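Local coordinates for putative cell invasion protein with MAC/Perforin domain (Bacteroides thetaiotaomicron VPI-5482, PDB 3KK7), which is of unproven function but belongs to the membrane-attack complex/perforin family, whose members commonly oligomerise and insert into membranes, consistent with a suggested role in cell invasion, at residues S29-V34 / I509-G514; L56-A61 / K76-N81; A224-V229 / S289-S294; Y491-T496 / K525-T530. One frame throughout, in Å; residues are numbered along the deposited sequence.

Interaction 1 (S29-V34 / I509-G514); sequences SSLPRV and IPDAYG
D511, L31 and P32 bury the most surface where the loop segment 29-34 lies against the last turn of the helix that ends in segment 509-514. L31 sends its CB toward that turn, and with CG anti to the carbonyl carbon (chi1 -63°) both methyls reach the helix end. CD1 lies 3.8 Å from G514 CA, while CD2 sits 4.0 Å from D511 O, so the fork of the leucine spans the last turn and the glycine that follows it. G514 is the first residue to leave helical geometry; its positive phi (56°) and two bonds back into the last turn define a Schellman motif. With no side chain on G514, the L31 methyl lies directly against its CA. One residue on, P32 meets D511 obliquely, ring carbon CD against D511 CB at 4.1 Å, so the aspartate contributes its methylene to this approach. A further touch, with less buried surface, puts A512 CB 3.7 Å from V34 O.

No hydrogen bond joins the two segments directly. A polar link is made by R27, whose guanidinium donates through NH1 to A512 O and through NH2 to both D511 O and P32 O. The chemistry is thus divided: van der Waals contact of leucine and proline fits the loop to the helix terminus, while one arginine bonds carbonyls on both sides, a positive charge that would be expected to suit the carbonyl end of the helix.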
loop_
_atom_site.group_PDB
_atom_site.type_symbol
_atom_site.label_atom_id
_atom_site.label_comp_id
_atom_site.label_asym_id
_atom_site.label_seq_id
_atom_site.Cartn_x
_atom_site.Cartn_y
_atom_site.Cartn_z
ATOM N N SER A 29 -33.421 5.401 -13.688
ATOM C CA SER A 29 -33.056 4.570 -14.831
ATOM C C SER A 29 -32.316 5.294 -15.967
ATOM O O SER A 29 -31.721 4.636 -16.832
ATOM C CB SER A 29 -34.313 3.852 -15.374
ATOM O OG SER A 29 -35.450 4.708 -15.424
ATOM N N SER A 30 -32.349 6.628 -15.986
ATOM C CA SER A 30 -31.656 7.378 -17.038
ATOM C C SER A 30 -30.210 7.701 -16.654
ATOM O O SER A 30 -29.432 8.163 -17.486
ATOM C CB SER A 30 -32.438 8.638 -17.423
ATOM O OG SER A 30 -32.661 9.470 -16.311
ATOM N N LEU A 31 -29.843 7.448 -15.399
ATOM C CA LEU A 31 -28.442 7.544 -14.976
ATOM C C LEU A 31 -27.648 6.425 -15.625
ATOM O O LEU A 31 -28.171 5.312 -15.765
ATOM C CB LEU A 31 -28.330 7.367 -13.474
ATOM C CG LEU A 31 -29.003 8.405 -12.594
ATOM C CD1 LEU A 31 -28.960 7.917 -11.161
ATOM C CD2 LEU A 31 -28.313 9.741 -12.739
ATOM N N PRO A 32 -26.383 6.692 -16.004
ATOM C CA PRO A 32 -25.584 5.573 -16.534
ATOM C C PRO A 32 -25.225 4.560 -15.427
ATOM O O PRO A 32 -25.460 4.816 -14.248
ATOM C CB PRO A 32 -24.329 6.240 -17.123
ATOM C CG PRO A 32 -24.428 7.724 -16.808
ATOM C CD PRO A 32 -25.605 7.940 -15.882
ATOM N N ARG A 33 -24.731 3.392 -15.830
ATOM C CA ARG A 33 -24.235 2.377 -14.910
ATOM C C ARG A 33 -22.723 2.280 -15.026
ATOM O O ARG A 33 -22.205 1.235 -15.402
ATOM C CB ARG A 33 -24.844 1.024 -15.234
ATOM C CG ARG A 33 -26.340 1.051 -15.206
ATOM C CD ARG A 33 -26.940 -0.279 -14.800
ATOM N NE ARG A 33 -28.147 -0.025 -14.025
ATOM C CZ ARG A 33 -28.264 -0.145 -12.703
ATOM N NH1 ARG A 33 -27.260 -0.579 -11.945
ATOM N NH2 ARG A 33 -29.433 0.145 -12.140
ATOM N N VAL A 34 -22.020 3.370 -14.741
ATOM C CA VAL A 34 -20.576 3.357 -14.869
ATOM C C VAL A 34 -19.946 3.736 -13.538
ATOM O O VAL A 34 -20.102 4.861 -13.046
ATOM C CB VAL A 34 -20.083 4.248 -16.029
ATOM C CG1 VAL A 34 -18.585 4.139 -16.169
ATOM C CG2 VAL A 34 -20.721 3.819 -17.326
ATOM N N ILE A 509 -18.530 10.391 -12.032
ATOM C CA ILE A 509 -18.557 10.088 -10.592
ATOM C C ILE A 509 -19.825 10.606 -9.920
ATOM O O ILE A 509 -20.588 9.813 -9.380
ATOM C CB ILE A 509 -17.286 10.584 -9.841
ATOM C CG1 ILE A 509 -16.036 9.883 -10.390
ATOM C CG2 ILE A 509 -17.402 10.308 -8.327
ATOM C CD1 ILE A 509 -14.722 10.426 -9.868
ATOM N N PRO A 510 -20.076 11.925 -9.943
ATOM C CA PRO A 510 -21.382 12.344 -9.360
ATOM C C PRO A 510 -22.579 11.597 -9.964
ATOM O O PRO A 510 -23.560 11.337 -9.266
ATOM C CB PRO A 510 -21.465 13.853 -9.654
ATOM C CG PRO A 510 -20.301 14.166 -10.587
ATOM C CD PRO A 510 -19.269 13.069 -10.407
ATOM N N ASP A 511 -22.476 11.220 -11.242
ATOM C CA ASP A 511 -23.546 10.461 -11.918
ATOM C C ASP A 511 -23.703 9.037 -11.353
ATOM O O ASP A 511 -24.826 8.524 -11.255
ATOM C CB ASP A 511 -23.386 10.475 -13.467
ATOM C CG ASP A 511 -24.063 11.711 -14.139
ATOM O OD1 ASP A 511 -24.889 12.374 -13.467
ATOM O OD2 ASP A 511 -23.772 12.018 -15.334
ATOM N N ALA A 512 -22.602 8.413 -10.947
ATOM C CA ALA A 512 -22.680 7.124 -10.279
ATOM C C ALA A 512 -23.504 7.245 -8.987
ATOM O O ALA A 512 -24.298 6.361 -8.666
ATOM C CB ALA A 512 -21.333 6.605 -10.009
ATOM N N TYR A 513 -23.387 8.364 -8.283
ATOM C CA TYR A 513 -24.206 8.599 -7.078
ATOM C C TYR A 513 -25.540 9.291 -7.353
ATOM O O TYR A 513 -26.350 9.485 -6.445
ATOM C CB TYR A 513 -23.411 9.406 -6.056
ATOM C CG TYR A 513 -22.191 8.687 -5.505
ATOM C CD1 TYR A 513 -20.997 8.648 -6.213
ATOM C CD2 TYR A 513 -22.224 8.086 -4.262
ATOM C CE1 TYR A 513 -19.883 8.014 -5.701
ATOM C CE2 TYR A 513 -21.109 7.454 -3.733
ATOM C CZ TYR A 513 -19.944 7.413 -4.448
ATOM O OH TYR A 513 -18.854 6.772 -3.903
ATOM N N GLY A 514 -25.787 9.646 -8.607
ATOM C CA GLY A 514 -27.015 10.367 -8.990
ATOM C C GLY A 514 -27.170 11.652 -8.202
ATOM O O GLY A 514 -28.232 11.900 -7.636
#

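Interaction 2 (L56-A61 / K76-N81); sequences LGCSYA and KYPVVN
S59 holds OG between its backbone N and carbonyl carbon (chi1 62°), which turns the hydroxyl onto the neighbouring chain. V79 has CG1 anti to its backbone N (chi1 171°), which leaves CG2 anti to the carbonyl carbon and turned to the same serine. Five hydrogen bonds join the segments, one of them made by the S59 hydroxyl. S59 is held on three atoms: its N donates to Y77 O at 2.8 Å in the carbonyl plane, its O accepts from K76 N at 2.9 Å with the donor well above that plane, and its OG accepts from Y77 N at 3.1 Å, almost straight. The same OG also bonds to Y208 O. At the other end G57, with phi 76°, sits just before strand 58-60 and presents its O to V79 N and V80 N, each at 2.9 Å and each in the carbonyl plane. Between these groups C58 and P78 form an antiparallel non-hydrogen-bonded pair with side chains diverging; C58 SG still comes within 3.8 Å of P78 CA.

V79 CG2 lies 4.0 Å from S59 CB, and the bent K76 chain passes A61, CE to CB 3.8 Å. Beyond V80, N81 takes the N-cap position of helix 82-88, its OD1 bonded to K84 N. On the far edge strand 58-60 pairs antiparallel with strand 211-218 of the large MACPF sheet, while helix 201-208 packs on V79 and Y77, the latter meeting Y208 edge-to-face, and V80 touches L85 of helix 82-88.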
loop_
_atom_site.group_PDB
_atom_site.type_symbol
_atom_site.label_atom_id
_atom_site.label_comp_id
_atom_site.label_asym_id
_atom_site.label_seq_id
_atom_site.Cartn_x
_atom_site.Cartn_y
_atom_site.Cartn_z
ATOM N N LEU A 56 12.743 8.609 -5.958
ATOM C CA LEU A 56 12.148 9.156 -4.762
ATOM C C LEU A 56 10.696 9.520 -5.036
ATOM O O LEU A 56 10.384 10.063 -6.073
ATOM C CB LEU A 56 12.931 10.384 -4.299
ATOM C CG LEU A 56 12.870 10.673 -2.799
ATOM C CD1 LEU A 56 13.490 9.554 -1.988
ATOM C CD2 LEU A 56 13.584 12.023 -2.532
ATOM N N GLY A 57 9.816 9.172 -4.111
ATOM C CA GLY A 57 8.386 9.456 -4.242
ATOM C C GLY A 57 7.632 8.548 -5.199
ATOM O O GLY A 57 6.455 8.827 -5.521
ATOM N N CYS A 58 8.306 7.498 -5.678
ATOM C CA CYS A 58 7.657 6.478 -6.494
ATOM C C CYS A 58 7.125 5.353 -5.655
ATOM O O CYS A 58 7.609 5.091 -4.557
ATOM C CB CYS A 58 8.595 5.863 -7.535
ATOM S SG CYS A 58 8.985 7.033 -8.814
ATOM N N SER A 59 6.131 4.679 -6.205
ATOM C CA SER A 59 5.612 3.492 -5.577
ATOM C C SER A 59 6.668 2.383 -5.668
ATOM O O SER A 59 7.554 2.386 -6.546
ATOM C CB SER A 59 4.333 3.067 -6.270
ATOM O OG SER A 59 4.629 2.766 -7.625
ATOM N N TYR A 60 6.550 1.441 -4.746
ATOM C CA TYR A 60 7.453 0.342 -4.626
ATOM C C TYR A 60 6.643 -0.956 -4.497
ATOM O O TYR A 60 5.689 -1.020 -3.703
ATOM C CB TYR A 60 8.361 0.560 -3.415
ATOM C CG TYR A 60 9.360 -0.543 -3.256
ATOM C CD1 TYR A 60 9.059 -1.693 -2.526
ATOM C CD2 TYR A 60 10.596 -0.464 -3.869
ATOM C CE1 TYR A 60 9.983 -2.737 -2.405
ATOM C CE2 TYR A 60 11.522 -1.487 -3.743
ATOM C CZ TYR A 60 11.210 -2.620 -3.021
ATOM O OH TYR A 60 12.147 -3.608 -2.938
ATOM N N ALA A 61 7.034 -1.983 -5.259
ATOM C CA ALA A 61 6.277 -3.252 -5.332
ATOM C C ALA A 61 6.883 -4.370 -4.501
ATOM O O ALA A 61 8.011 -4.802 -4.745
ATOM C CB ALA A 61 6.177 -3.709 -6.778
ATOM N N LYS A 76 8.025 1.512 -9.262
ATOM C CA LYS A 76 7.056 1.431 -10.354
ATOM C C LYS A 76 6.678 2.771 -10.975
ATOM O O LYS A 76 7.211 3.114 -12.021
ATOM C CB LYS A 76 5.820 0.651 -9.902
ATOM C CG LYS A 76 6.065 -0.849 -9.611
ATOM C CD LYS A 76 6.377 -1.706 -10.867
ATOM C CE LYS A 76 6.808 -3.108 -10.446
ATOM N NZ LYS A 76 7.860 -3.684 -11.331
ATOM N N TYR A 77 5.765 3.521 -10.365
ATOM C CA TYR A 77 5.328 4.797 -10.913
ATOM C C TYR A 77 5.339 5.914 -9.887
ATOM O O TYR A 77 5.310 5.684 -8.666
ATOM C CB TYR A 77 3.919 4.699 -11.471
ATOM C CG TYR A 77 3.708 3.586 -12.455
ATOM C CD1 TYR A 77 4.094 3.721 -13.787
ATOM C CD2 TYR A 77 3.093 2.392 -12.055
ATOM C CE1 TYR A 77 3.883 2.702 -14.684
ATOM C CE2 TYR A 77 2.888 1.361 -12.941
ATOM C CZ TYR A 77 3.281 1.515 -14.249
ATOM O OH TYR A 77 3.076 0.470 -15.119
ATOM N N PRO A 78 5.362 7.144 -10.379
ATOM C CA PRO A 78 5.435 8.238 -9.415
ATOM C C PRO A 78 4.140 8.398 -8.649
ATOM O O PRO A 78 3.071 8.342 -9.249
ATOM C CB PRO A 78 5.690 9.495 -10.270
ATOM C CG PRO A 78 5.816 9.062 -11.681
ATOM C CD PRO A 78 5.703 7.549 -11.756
ATOM N N VAL A 79 4.252 8.586 -7.335
ATOM C CA VAL A 79 3.124 8.978 -6.500
ATOM C C VAL A 79 3.233 10.485 -6.201
ATOM O O VAL A 79 2.275 11.251 -6.404
ATOM C CB VAL A 79 3.086 8.162 -5.223
ATOM C CG1 VAL A 79 2.067 8.711 -4.287
ATOM C CG2 VAL A 79 2.813 6.714 -5.576
ATOM N N VAL A 80 4.411 10.910 -5.762
ATOM C CA VAL A 80 4.659 12.331 -5.586
ATOM C C VAL A 80 5.161 12.909 -6.891
ATOM O O VAL A 80 6.041 12.327 -7.527
ATOM C CB VAL A 80 5.680 12.621 -4.469
ATOM C CG1 VAL A 80 5.775 14.116 -4.252
ATOM C CG2 VAL A 80 5.272 11.933 -3.161
ATOM N N ASN A 81 4.567 14.030 -7.314
ATOM C CA ASN A 81 5.137 14.824 -8.412
ATOM C C ASN A 81 6.337 15.633 -7.882
ATOM O O ASN A 81 6.185 16.797 -7.500
ATOM C CB ASN A 81 4.088 15.747 -9.034
ATOM C CG ASN A 81 4.620 16.523 -10.246
ATOM O OD1 ASN A 81 5.814 16.604 -10.453
ATOM N ND2 ASN A 81 3.727 17.084 -11.040
#

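Interaction 3 (A224-V229 / S289-S294); sequences ALFYGV and SALSYS
Two antiparallel strands, 220-230 and 288-298, pair here within the large antiparallel sheet of the MACPF domain; the segment axes approach to 4.6 Å with directions 164° apart. Backbone hydrogen bonds carry the register. L225 pairs with S294 and Y227 with S292, each through two N-H...O bonds; Y227 N reaches S292 O at 2.9 Å and S292 N reaches Y227 O at 3.0 Å, both donors lying above the carbonyl planes. Between them F226 with Y293 and G228 with L291 are non-hydrogen-bonded pairs, their CA atoms 4.4 Å and 4.2 Å apart. CA-H...O contacts add to the ladder, such as Y293 CA to L225 O at 3.1 Å.

Apolar packing belongs to the face bearing F226, L291 and Y293, where M243 of helix 236-249 touches both F226 and L291. F226 CB lies 4.0 Å from L291 CD1. F226 and Y293 run side by side, Y293 CB lying over the rim of one face of the F226 ring, and Y293 OH ends on Y316 O. The opposite face carries L225, Y227 and S294, met by helix 133-146; S294 OG bonds to T308 O. CG anti to the backbone N (chi1 -177°) and chi2 61° bring L291 CD1 to 3.5 Å from G228 CA.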
loop_
_atom_site.group_PDB
_atom_site.type_symbol
_atom_site.label_atom_id
_atom_site.label_comp_id
_atom_site.label_asym_id
_atom_site.label_seq_id
_atom_site.Cartn_x
_atom_site.Cartn_y
_atom_site.Cartn_z
ATOM N N ALA A 224 22.739 -12.359 -4.612
ATOM C CA ALA A 224 22.801 -13.777 -4.910
ATOM C C ALA A 224 21.823 -14.505 -3.989
ATOM O O ALA A 224 21.792 -14.232 -2.780
ATOM C CB ALA A 224 24.227 -14.301 -4.692
ATOM N N LEU A 225 21.038 -15.419 -4.565
ATOM C CA LEU A 225 20.165 -16.289 -3.792
ATOM C C LEU A 225 20.721 -17.693 -3.879
ATOM O O LEU A 225 21.285 -18.071 -4.904
ATOM C CB LEU A 225 18.737 -16.258 -4.324
ATOM C CG LEU A 225 18.134 -14.866 -4.482
ATOM C CD1 LEU A 225 16.831 -14.978 -5.242
ATOM C CD2 LEU A 225 17.946 -14.246 -3.119
ATOM N N PHE A 226 20.566 -18.446 -2.793
ATOM C CA PHE A 226 21.069 -19.803 -2.687
ATOM C C PHE A 226 19.945 -20.772 -2.320
ATOM O O PHE A 226 19.019 -20.454 -1.528
ATOM C CB PHE A 226 22.164 -19.916 -1.613
ATOM C CG PHE A 226 23.378 -19.057 -1.866
ATOM C CD1 PHE A 226 23.332 -17.690 -1.688
ATOM C CD2 PHE A 226 24.566 -19.616 -2.229
ATOM C CE1 PHE A 226 24.441 -16.921 -1.899
ATOM C CE2 PHE A 226 25.662 -18.838 -2.450
ATOM C CZ PHE A 226 25.599 -17.495 -2.276
ATOM N N TYR A 227 20.043 -21.964 -2.895
ATOM C CA TYR A 227 19.129 -23.041 -2.587
ATOM C C TYR A 227 19.930 -24.297 -2.300
ATOM O O TYR A 227 20.547 -24.856 -3.195
ATOM C CB TYR A 227 18.149 -23.235 -3.743
ATOM C CG TYR A 227 17.119 -24.310 -3.481
ATOM C CD1 TYR A 227 17.378 -25.633 -3.802
ATOM C CD2 TYR A 227 15.856 -23.997 -2.923
ATOM C CE1 TYR A 227 16.416 -26.631 -3.567
ATOM C CE2 TYR A 227 14.890 -25.003 -2.692
ATOM C CZ TYR A 227 15.188 -26.306 -3.022
ATOM O OH TYR A 227 14.278 -27.298 -2.807
ATOM N N GLY A 228 19.941 -24.707 -1.030
ATOM C CA GLY A 228 20.681 -25.891 -0.556
ATOM C C GLY A 228 19.828 -27.040 -0.004
ATOM O O GLY A 228 18.786 -26.830 0.648
ATOM N N VAL A 229 20.280 -28.271 -0.284
ATOM C CA VAL A 229 19.726 -29.459 0.361
ATOM C C VAL A 229 20.764 -29.934 1.384
ATOM O O VAL A 229 21.829 -30.454 1.018
ATOM C CB VAL A 229 19.368 -30.549 -0.649
ATOM C CG1 VAL A 229 18.956 -31.833 0.058
ATOM C CG2 VAL A 229 18.259 -30.044 -1.564
ATOM N N SER A 289 24.306 -31.769 0.024
ATOM C CA SER A 289 24.244 -32.665 -1.146
ATOM C C SER A 289 24.045 -31.855 -2.413
ATOM O O SER A 289 24.295 -32.340 -3.491
ATOM C CB SER A 289 23.108 -33.700 -1.008
ATOM O OG SER A 289 23.238 -34.451 0.183
ATOM N N ALA A 290 23.561 -30.623 -2.295
ATOM C CA ALA A 290 23.556 -29.703 -3.445
ATOM C C ALA A 290 23.396 -28.312 -2.898
ATOM O O ALA A 290 22.626 -28.122 -1.941
ATOM C CB ALA A 290 22.410 -30.018 -4.416
ATOM N N LEU A 291 24.118 -27.349 -3.471
ATOM C CA LEU A 291 23.914 -25.922 -3.183
ATOM C C LEU A 291 24.051 -25.156 -4.474
ATOM O O LEU A 291 25.111 -25.139 -5.061
ATOM C CB LEU A 291 24.931 -25.385 -2.182
ATOM C CG LEU A 291 24.728 -23.912 -1.784
ATOM C CD1 LEU A 291 23.371 -23.675 -1.122
ATOM C CD2 LEU A 291 25.843 -23.519 -0.864
ATOM N N SER A 292 22.969 -24.511 -4.887
ATOM C CA SER A 292 22.920 -23.796 -6.148
ATOM C C SER A 292 22.704 -22.333 -5.886
ATOM O O SER A 292 22.273 -21.974 -4.793
ATOM C CB SER A 292 21.798 -24.331 -7.005
ATOM O OG SER A 292 22.185 -25.589 -7.515
ATOM N N TYR A 293 23.025 -21.490 -6.874
ATOM C CA TYR A 293 22.865 -20.024 -6.722
ATOM C C TYR A 293 22.489 -19.313 -7.992
ATOM O O TYR A 293 22.679 -19.831 -9.073
ATOM C CB TYR A 293 24.148 -19.391 -6.213
ATOM C CG TYR A 293 25.289 -19.272 -7.240
ATOM C CD1 TYR A 293 26.108 -20.359 -7.532
ATOM C CD2 TYR A 293 25.595 -18.048 -7.853
ATOM C CE1 TYR A 293 27.169 -20.251 -8.424
ATOM C CE2 TYR A 293 26.668 -17.939 -8.781
ATOM C CZ TYR A 293 27.445 -19.040 -9.046
ATOM O OH TYR A 293 28.482 -18.978 -9.932
ATOM N N SER A 294 21.966 -18.110 -7.842
ATOM C CA SER A 294 21.697 -17.254 -8.959
ATOM C C SER A 294 22.049 -15.846 -8.531
ATOM O O SER A 294 21.737 -15.448 -7.423
ATOM C CB SER A 294 20.224 -17.356 -9.363
ATOM O OG SER A 294 19.853 -16.365 -10.312
#

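Interaction 4 (Y491-T496 / K525-T530); sequences YIYNPT and KAVTMT
Y493 leaves strand 489-494 with its CB directed toward segment 525-530 and CG between the backbone N and the carbonyl carbon, the crowded position (chi1 67°). Along the ring, CE1 comes 3.2 Å from K525 O, which lies at the ring edge in its plane. On the other side CE2 approaches V527 CG2, and CZ is 3.7 Å from that methyl, the tyrosine and valine crossing obliquely. At the tip, OH donates to K525 O at 2.7 Å and also lies 3.3 Å from V527 CG2. The hydroxyl stands above the carbonyl plane, 51° out of it, so the bond does not use an in-plane lone pair. CB and CG of K525 also touch OH, while the lysine chain continues extended and leads away.

Two residues back, Y491 also turns toward the segment and meets M529, a selenomethionine. Bent at chi2 and chi3, this chain crosses the tyrosine at about a right angle. Its SE is 4.4 Å from the ring centroid and 36° off the normal, a Met-aromatic contact in oblique geometry, and its CE comes within 3.3 Å of Y491 OH. M529 opens helix 529-535 just after the N-cap T528, and it also touches A185 of helix 177-186.

The chemistry is mixed: one phenol hydroxyl ties the loop backbone to the strand directly, whereas the second tyrosine engages the first helical turn through dispersion with selenium and methyl.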
loop_
_atom_site.group_PDB
_atom_site.type_symbol
_atom_site.label_atom_id
_atom_site.label_comp_id
_atom_site.label_asym_id
_atom_site.label_seq_id
_atom_site.Cartn_x
_atom_site.Cartn_y
_atom_site.Cartn_z
ATOM N N TYR A 491 -13.966 19.421 -3.764
ATOM C CA TYR A 491 -14.157 19.187 -2.341
ATOM C C TYR A 491 -15.453 19.893 -1.964
ATOM O O TYR A 491 -15.552 21.131 -2.061
ATOM C CB TYR A 491 -12.984 19.719 -1.523
ATOM C CG TYR A 491 -11.693 19.014 -1.773
ATOM C CD1 TYR A 491 -11.389 17.845 -1.097
ATOM C CD2 TYR A 491 -10.768 19.500 -2.682
ATOM C CE1 TYR A 491 -10.187 17.162 -1.315
ATOM C CE2 TYR A 491 -9.560 18.820 -2.906
ATOM C CZ TYR A 491 -9.291 17.651 -2.213
ATOM O OH TYR A 491 -8.130 16.954 -2.399
ATOM N N ILE A 492 -16.452 19.078 -1.616
ATOM C CA ILE A 492 -17.757 19.544 -1.164
ATOM C C ILE A 492 -17.770 19.398 0.351
ATOM O O ILE A 492 -17.603 18.300 0.876
ATOM C CB ILE A 492 -18.895 18.758 -1.821
ATOM C CG1 ILE A 492 -18.678 18.764 -3.336
ATOM C CG2 ILE A 492 -20.233 19.367 -1.480
ATOM C CD1 ILE A 492 -19.882 18.320 -4.163
ATOM N N TYR A 493 -17.929 20.519 1.047
ATOM C CA TYR A 493 -17.711 20.559 2.484
ATOM C C TYR A 493 -18.841 21.251 3.188
ATOM O O TYR A 493 -19.439 22.178 2.653
ATOM C CB TYR A 493 -16.388 21.264 2.817
ATOM C CG TYR A 493 -16.336 22.744 2.494
ATOM C CD1 TYR A 493 -16.060 23.181 1.202
ATOM C CD2 TYR A 493 -16.519 23.705 3.497
ATOM C CE1 TYR A 493 -15.977 24.530 0.905
ATOM C CE2 TYR A 493 -16.452 25.068 3.212
ATOM C CZ TYR A 493 -16.185 25.475 1.914
ATOM O OH TYR A 493 -16.130 26.818 1.617
ATOM N N ASN A 494 -19.123 20.757 4.390
ATOM C CA ASN A 494 -20.148 21.307 5.271
ATOM C C ASN A 494 -19.470 22.049 6.424
ATOM O O ASN A 494 -18.972 21.412 7.360
ATOM C CB ASN A 494 -21.021 20.179 5.809
ATOM C CG ASN A 494 -22.202 20.684 6.614
ATOM O OD1 ASN A 494 -22.064 21.556 7.478
ATOM N ND2 ASN A 494 -23.369 20.124 6.343
ATOM N N PRO A 495 -19.459 23.394 6.372
ATOM C CA PRO A 495 -18.718 24.152 7.358
ATOM C C PRO A 495 -19.435 24.317 8.707
ATOM O O PRO A 495 -18.904 25.006 9.570
ATOM C CB PRO A 495 -18.555 25.490 6.675
ATOM C CG PRO A 495 -19.864 25.665 6.000
ATOM C CD PRO A 495 -20.236 24.285 5.503
ATOM N N THR A 496 -20.605 23.702 8.892
ATOM C CA THR A 496 -21.217 23.602 10.214
ATOM C C THR A 496 -20.865 22.281 10.887
ATOM O O THR A 496 -20.568 22.264 12.078
ATOM C CB THR A 496 -22.722 23.668 10.147
ATOM O OG1 THR A 496 -23.114 24.643 9.177
ATOM C CG2 THR A 496 -23.298 24.017 11.513
ATOM N N LYS A 525 -17.321 28.090 -2.820
ATOM C CA LYS A 525 -16.601 28.881 -1.831
ATOM C C LYS A 525 -15.288 28.201 -1.503
ATOM O O LYS A 525 -15.263 27.104 -0.931
ATOM C CB LYS A 525 -17.413 29.079 -0.551
ATOM C CG LYS A 525 -16.726 30.003 0.473
ATOM C CD LYS A 525 -17.694 30.543 1.524
ATOM C CE LYS A 525 -17.112 31.731 2.277
ATOM N NZ LYS A 525 -18.193 32.437 3.021
ATOM N N ALA A 526 -14.196 28.864 -1.874
ATOM C CA ALA A 526 -12.870 28.329 -1.657
ATOM C C ALA A 526 -12.556 28.333 -0.170
ATOM O O ALA A 526 -13.019 29.193 0.579
ATOM C CB ALA A 526 -11.825 29.137 -2.433
ATOM N N VAL A 527 -11.822 27.315 0.245
ATOM C CA VAL A 527 -11.156 27.285 1.537
ATOM C C VAL A 527 -9.793 26.699 1.204
ATOM O O VAL A 527 -9.653 26.024 0.185
ATOM C CB VAL A 527 -11.949 26.465 2.554
ATOM C CG1 VAL A 527 -11.107 26.115 3.746
ATOM C CG2 VAL A 527 -13.182 27.262 2.986
ATOM N N THR A 528 -8.776 27.020 1.995
ATOM C CA THR A 528 -7.424 26.563 1.699
ATOM C C THR A 528 -7.340 25.072 2.009
ATOM O O THR A 528 -8.102 24.551 2.847
ATOM C CB THR A 528 -6.367 27.295 2.530
ATOM O OG1 THR A 528 -6.556 26.978 3.914
ATOM C CG2 THR A 528 -6.439 28.808 2.304
HETATM N N MSE A 529 -6.417 24.386 1.336
HETATM C CA MSE A 529 -6.278 22.967 1.545
HETATM C C MSE A 529 -5.945 22.668 2.996
HETATM O O MSE A 529 -6.463 21.703 3.568
HETATM C CB MSE A 529 -5.217 22.365 0.621
HETATM C CG MSE A 529 -5.643 22.271 -0.839
HETATM SE SE MSE A 529 -7.336 21.345 -1.152
HETATM C CE MSE A 529 -6.801 19.518 -0.760
ATOM N N THR A 530 -5.116 23.506 3.609
ATOM C CA THR A 530 -4.626 23.203 4.948
ATOM C C THR A 530 -5.805 23.282 5.905
ATOM O O THR A 530 -5.939 22.428 6.767
ATOM C CB THR A 530 -3.413 24.095 5.394
ATOM O OG1 THR A 530 -3.858 25.418 5.662
ATOM C CG2 THR A 530 -2.314 24.180 4.333
#

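In the fold
Interactions 1 and 4 both involve the D3 domain, their centres 25 Å apart and nearest atoms about 7 Å apart. Their segments alternate along the chain: in interaction 1 the loop segment 29-34 meets 509-514, which falls between the two segments of interaction 4. Interactions 2 and 3 lie in the MACPF domain and reach the same antiparallel sheet, with centres 33 Å apart. Interaction 2 is the more central, 11 Å from the chain centre, whereas interaction 3 lies on the opposite side of that centre from interactions 1 and 4, 57 Å and 59 Å away between contact centres. No two contacts touch, so the four sample separate parts of an elongated molecule.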